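Local coordinates for VC0179-like protein (Escherichia coli, PDB 4XJ6) that probably synthesises cyclic GMP-AMP from nucleoside triphosphates, as a bacterial homologue of cyclic GMP-AMP synthase with two magnesium ions at its nucleotidyltransferase site, at residues 18-23 with 117-122; 273-278 with 303-308. All coordinates share one frame; numbering follows the deposited sequence.

Contact 1 (18-23 with 117-122); sequences SKLKLS and TLNRPF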
# COMPACT_ATOMS: atom_id res chain seq x y z
N SER A 18 -0.13 -20.62 -4.44
CA SER A 18 -1.14 -21.03 -3.47
C SER A 18 -0.76 -20.60 -2.06
O SER A 18 -1.62 -20.30 -1.24
CB SER A 18 -1.34 -22.54 -3.53
OG SER A 18 -1.76 -22.94 -4.83
N LYS A 19 0.54 -20.58 -1.79
CA LYS A 19 1.04 -20.14 -0.49
C LYS A 19 0.94 -18.63 -0.36
O LYS A 19 0.84 -18.10 0.75
CB LYS A 19 2.50 -20.58 -0.30
CG LYS A 19 2.72 -22.08 -0.37
CD LYS A 19 1.95 -22.81 0.71
CE LYS A 19 2.22 -24.30 0.66
NZ LYS A 19 1.52 -25.02 1.75
N LEU A 20 0.97 -17.93 -1.49
CA LEU A 20 0.95 -16.48 -1.49
C LEU A 20 -0.46 -15.91 -1.54
O LEU A 20 -0.80 -15.02 -0.76
CB LEU A 20 1.76 -15.93 -2.67
CG LEU A 20 3.27 -16.16 -2.65
CD1 LEU A 20 3.93 -15.54 -3.88
CD2 LEU A 20 3.89 -15.62 -1.36
N LYS A 21 -1.28 -16.41 -2.46
CA LYS A 21 -2.60 -15.84 -2.68
C LYS A 21 -3.58 -16.20 -1.57
O LYS A 21 -3.61 -17.33 -1.08
CB LYS A 21 -3.15 -16.30 -4.03
CG LYS A 21 -4.22 -15.38 -4.57
CD LYS A 21 -4.68 -15.80 -5.95
CE LYS A 21 -5.35 -14.64 -6.67
NZ LYS A 21 -6.41 -14.01 -5.84
N LEU A 22 -4.39 -15.21 -1.19
CA LEU A 22 -5.41 -15.38 -0.16
C LEU A 22 -6.61 -16.16 -0.70
O LEU A 22 -6.94 -16.07 -1.88
CB LEU A 22 -5.87 -14.02 0.37
CG LEU A 22 -5.03 -13.28 1.41
CD1 LEU A 22 -3.64 -12.93 0.91
CD2 LEU A 22 -5.76 -12.02 1.84
N SER A 23 -7.26 -16.92 0.18
CA SER A 23 -8.50 -17.58 -0.19
C SER A 23 -9.65 -16.58 -0.07
O SER A 23 -9.45 -15.46 0.43
CB SER A 23 -8.76 -18.79 0.70
OG SER A 23 -8.95 -18.41 2.05
N THR A 117 -2.52 -8.50 -5.96
CA THR A 117 -1.14 -8.95 -5.82
C THR A 117 -0.74 -9.03 -4.34
O THR A 117 0.44 -9.07 -4.00
CB THR A 117 -0.14 -8.02 -6.56
OG1 THR A 117 -0.39 -6.66 -6.19
CG2 THR A 117 -0.27 -8.17 -8.07
N LEU A 118 -1.75 -9.07 -3.48
CA LEU A 118 -1.52 -9.14 -2.04
C LEU A 118 -1.06 -10.53 -1.62
O LEU A 118 -1.76 -11.51 -1.83
CB LEU A 118 -2.79 -8.76 -1.27
CG LEU A 118 -2.66 -8.84 0.25
CD1 LEU A 118 -1.57 -7.90 0.73
CD2 LEU A 118 -3.98 -8.49 0.90
N ASN A 119 0.13 -10.60 -1.04
CA ASN A 119 0.67 -11.87 -0.57
C ASN A 119 0.44 -12.09 0.92
O ASN A 119 0.31 -11.13 1.68
CB ASN A 119 2.17 -11.96 -0.86
CG ASN A 119 2.48 -12.11 -2.34
OD1 ASN A 119 1.62 -12.49 -3.13
ND2 ASN A 119 3.72 -11.82 -2.72
N ARG A 120 0.37 -13.35 1.32
CA ARG A 120 0.39 -13.69 2.74
C ARG A 120 1.73 -13.29 3.33
O ARG A 120 2.75 -13.35 2.66
CB ARG A 120 0.15 -15.19 2.95
CG ARG A 120 -1.26 -15.68 2.63
CD ARG A 120 -1.44 -17.11 3.11
NE ARG A 120 -2.75 -17.67 2.78
CZ ARG A 120 -2.98 -18.45 1.72
NH1 ARG A 120 -1.99 -18.76 0.89
NH2 ARG A 120 -4.20 -18.91 1.50
N PRO A 121 1.73 -12.86 4.61
CA PRO A 121 2.98 -12.50 5.26
C PRO A 121 3.80 -13.74 5.62
O PRO A 121 3.25 -14.84 5.71
CB PRO A 121 2.52 -11.75 6.52
CG PRO A 121 1.20 -12.36 6.82
CD PRO A 121 0.57 -12.67 5.50
N PHE A 122 5.10 -13.56 5.81
CA PHE A 122 6.01 -14.70 5.97
C PHE A 122 6.68 -14.70 7.34
O PHE A 122 6.42 -15.59 8.15
CB PHE A 122 7.07 -14.68 4.87
CG PHE A 122 8.07 -15.80 4.97
CD1 PHE A 122 7.65 -17.12 5.06
CD2 PHE A 122 9.43 -15.54 4.96
CE1 PHE A 122 8.57 -18.15 5.15
CE2 PHE A 122 10.35 -16.56 5.05
CZ PHE A 122 9.92 -17.87 5.15
O HOH W 1 -4.23 -12.61 -2.71
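The guanidinium of R120 slots into the turn that follows helix 16-20, with the backbone of K21 and L22 over one face and the carbonyls of S18 and K19 at its edge. R120 NH1 does most of the work: it donates to S18 O at 2.7 Å and to K19 O at 2.9 Å, both oxygens lying within a few degrees of the guanidinium plane. The two acceptors are used differently, for the donor is tilted only 18° from the S18 carbonyl plane but stands well above that of K19. K21 O comes close over the face without a bond of good angle. The side chain is extended from CG to NE, which carries the charge past the K19 carbonyl to the last turn of the helix, where two successive main-chain oxygens are gripped by one nitrogen; arginine, long and flat with several N-H groups, suits such a place, and the helix dipole would probably favour its charge. NH2 is also in a salt bridge with E26 of helix 24-57.

At the base of R120 its backbone N donates to L20 O at 2.9 Å, on a lone pair in the carbonyl plane. One residue earlier in the loop, the amide of N119 crosses the L20 side chain obliquely, N119 OD1 being 3.5 Å from L20 CB, while its ND2 is bonded to R280 O. L22 brings CD1 to 3.6 Å from L118 O, and its CD2 meets L118 CD2 at 4.1 Å. One water bridges L22 N to L118 O.

Typical here is a loop arginine binding successive main-chain carbonyls in a helix's last turn. It ties helix 16-20 to the loop between strands 106-110 and 128-138 of the nucleotidyltransferase domain, where L118 touches a bound 3'-deoxy-GTP.

Contact 2 (273-278 with 303-308); sequences GHLRSV and AVVNIL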
# COMPACT_ATOMS: atom_id res chain seq x y z
N GLY A 273 -1.06 -12.57 -18.15
CA GLY A 273 -1.48 -12.84 -16.79
C GLY A 273 -0.36 -13.26 -15.86
O GLY A 273 -0.48 -13.15 -14.64
N HIS A 274 0.74 -13.74 -16.44
CA HIS A 274 1.88 -14.21 -15.65
C HIS A 274 2.61 -13.07 -14.95
O HIS A 274 3.47 -13.30 -14.10
CB HIS A 274 2.86 -14.99 -16.53
CG HIS A 274 3.42 -14.19 -17.67
ND1 HIS A 274 2.76 -14.05 -18.87
CD2 HIS A 274 4.57 -13.49 -17.79
CE1 HIS A 274 3.48 -13.30 -19.68
NE2 HIS A 274 4.58 -12.94 -19.05
N LEU A 275 2.26 -11.84 -15.32
CA LEU A 275 2.87 -10.66 -14.71
C LEU A 275 2.54 -10.56 -13.22
O LEU A 275 3.39 -10.22 -12.41
CB LEU A 275 2.40 -9.39 -15.42
CG LEU A 275 2.92 -8.09 -14.80
CD1 LEU A 275 4.44 -8.04 -14.87
CD2 LEU A 275 2.31 -6.88 -15.48
N ARG A 276 1.29 -10.87 -12.87
CA ARG A 276 0.88 -10.86 -11.48
C ARG A 276 1.63 -11.94 -10.70
O ARG A 276 2.03 -11.73 -9.56
CB ARG A 276 -0.63 -11.07 -11.35
CG ARG A 276 -1.44 -9.80 -11.55
CD ARG A 276 -2.90 -10.01 -11.21
NE ARG A 276 -3.70 -8.81 -11.47
CZ ARG A 276 -4.33 -8.57 -12.61
NH1 ARG A 276 -4.26 -9.45 -13.61
NH2 ARG A 276 -5.03 -7.46 -12.77
N SER A 277 1.81 -13.09 -11.34
CA SER A 277 2.52 -14.21 -10.72
C SER A 277 3.97 -13.83 -10.41
O SER A 277 4.42 -13.99 -9.27
CB SER A 277 2.48 -15.45 -11.62
OG SER A 277 1.15 -15.88 -11.86
N VAL A 278 4.68 -13.32 -11.41
CA VAL A 278 6.09 -12.98 -11.23
C VAL A 278 6.27 -11.77 -10.31
O VAL A 278 7.32 -11.61 -9.68
CB VAL A 278 6.78 -12.69 -12.58
CG1 VAL A 278 6.72 -13.91 -13.48
CG2 VAL A 278 6.14 -11.50 -13.27
N ALA A 303 9.95 -2.34 -12.33
CA ALA A 303 11.16 -2.94 -12.88
C ALA A 303 10.83 -4.20 -13.67
O ALA A 303 11.40 -4.44 -14.73
CB ALA A 303 12.14 -3.26 -11.76
N VAL A 304 9.89 -4.98 -13.16
CA VAL A 304 9.51 -6.25 -13.79
C VAL A 304 8.83 -6.02 -15.14
O VAL A 304 9.15 -6.70 -16.12
CB VAL A 304 8.60 -7.08 -12.87
CG1 VAL A 304 7.93 -8.22 -13.64
CG2 VAL A 304 9.39 -7.63 -11.69
N VAL A 305 7.89 -5.08 -15.19
CA VAL A 305 7.18 -4.81 -16.43
C VAL A 305 8.13 -4.20 -17.46
O VAL A 305 7.95 -4.40 -18.66
CB VAL A 305 5.97 -3.87 -16.24
CG1 VAL A 305 5.08 -4.36 -15.11
CG2 VAL A 305 6.42 -2.45 -15.98
N ASN A 306 9.14 -3.48 -16.99
CA ASN A 306 10.12 -2.87 -17.88
C ASN A 306 10.96 -3.95 -18.55
O ASN A 306 11.28 -3.87 -19.73
CB ASN A 306 11.02 -1.88 -17.12
CG ASN A 306 10.32 -0.56 -16.84
OD1 ASN A 306 9.27 -0.27 -17.40
ND2 ASN A 306 10.91 0.25 -15.97
N ILE A 307 11.30 -4.97 -17.77
CA ILE A 307 12.03 -6.12 -18.28
C ILE A 307 11.17 -6.94 -19.23
O ILE A 307 11.58 -7.26 -20.34
CB ILE A 307 12.51 -7.03 -17.13
CG1 ILE A 307 13.52 -6.29 -16.25
CG2 ILE A 307 13.13 -8.30 -17.68
CD1 ILE A 307 13.92 -7.05 -15.00
N LEU A 308 9.96 -7.27 -18.78
CA LEU A 308 9.07 -8.13 -19.55
C LEU A 308 8.53 -7.44 -20.81
O LEU A 308 8.07 -8.10 -21.73
CB LEU A 308 7.90 -8.61 -18.68
CG LEU A 308 8.29 -9.54 -17.53
CD1 LEU A 308 7.05 -10.11 -16.87
CD2 LEU A 308 9.20 -10.65 -18.03
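L275 pushes its CD1 methyl among V304, V305 and L308, and this is the tight part of the contact. L275 CD1 lies 3.7 Å from both V304 CG1 and V305 CG1, and 3.9 Å from L308 CD1; with CG anti to the backbone N (chi1 177°), the branched end is carried across to the partner helix. V278, one turn on, meets L308 tip to tip, its CG2 being 4.0 Å from L308 CD1, and crosses V304, with CG1 at 3.8 Å from that same CG2. The long leucines L275 and L308 bridge the gap between the helices and the valines pack against their ends; no hydrogen bond joins the segments.

Packing is looser toward the start of the helix, at partly exposed H274. Its ring only grazes L308, H274 CD2 to L308 CD1 at 4.3 Å, and its polar end turns elsewhere, NE2 being hydrogen-bonded to H313 NE2, a use that suits a residue both flat and polar at the margin of an apolar patch.

The axes of segments 274-278 and 303-308 approach to 10.7 Å, with 132° between their N-to-C directions. Around them, helix 257-271 supplies W263 against V305 and S267 and C268 against L275, while helix 318-335 sets I325 against V278.

Helix 274-289 is common ground for both contacts: it forms one side of contact 2, and further along, F281 and A284 pack on L20 of contact 1. The centres lie about 17 Å apart, and the two meet directly where T117 CG2 rests 4.0 Å from R276 CG. Contact 2 is buried and almost wholly apolar, a helix-to-helix seam inside the C-terminal domain with H274 at its margin. Contact 1 is partly buried and mixed, its hydrogen bonds centred on R120 and the leucines packing beside them. Contact 1 also reaches the bound nucleotide through L118, whereas the side chain of V305 of contact 2 stays about 12 Å from it.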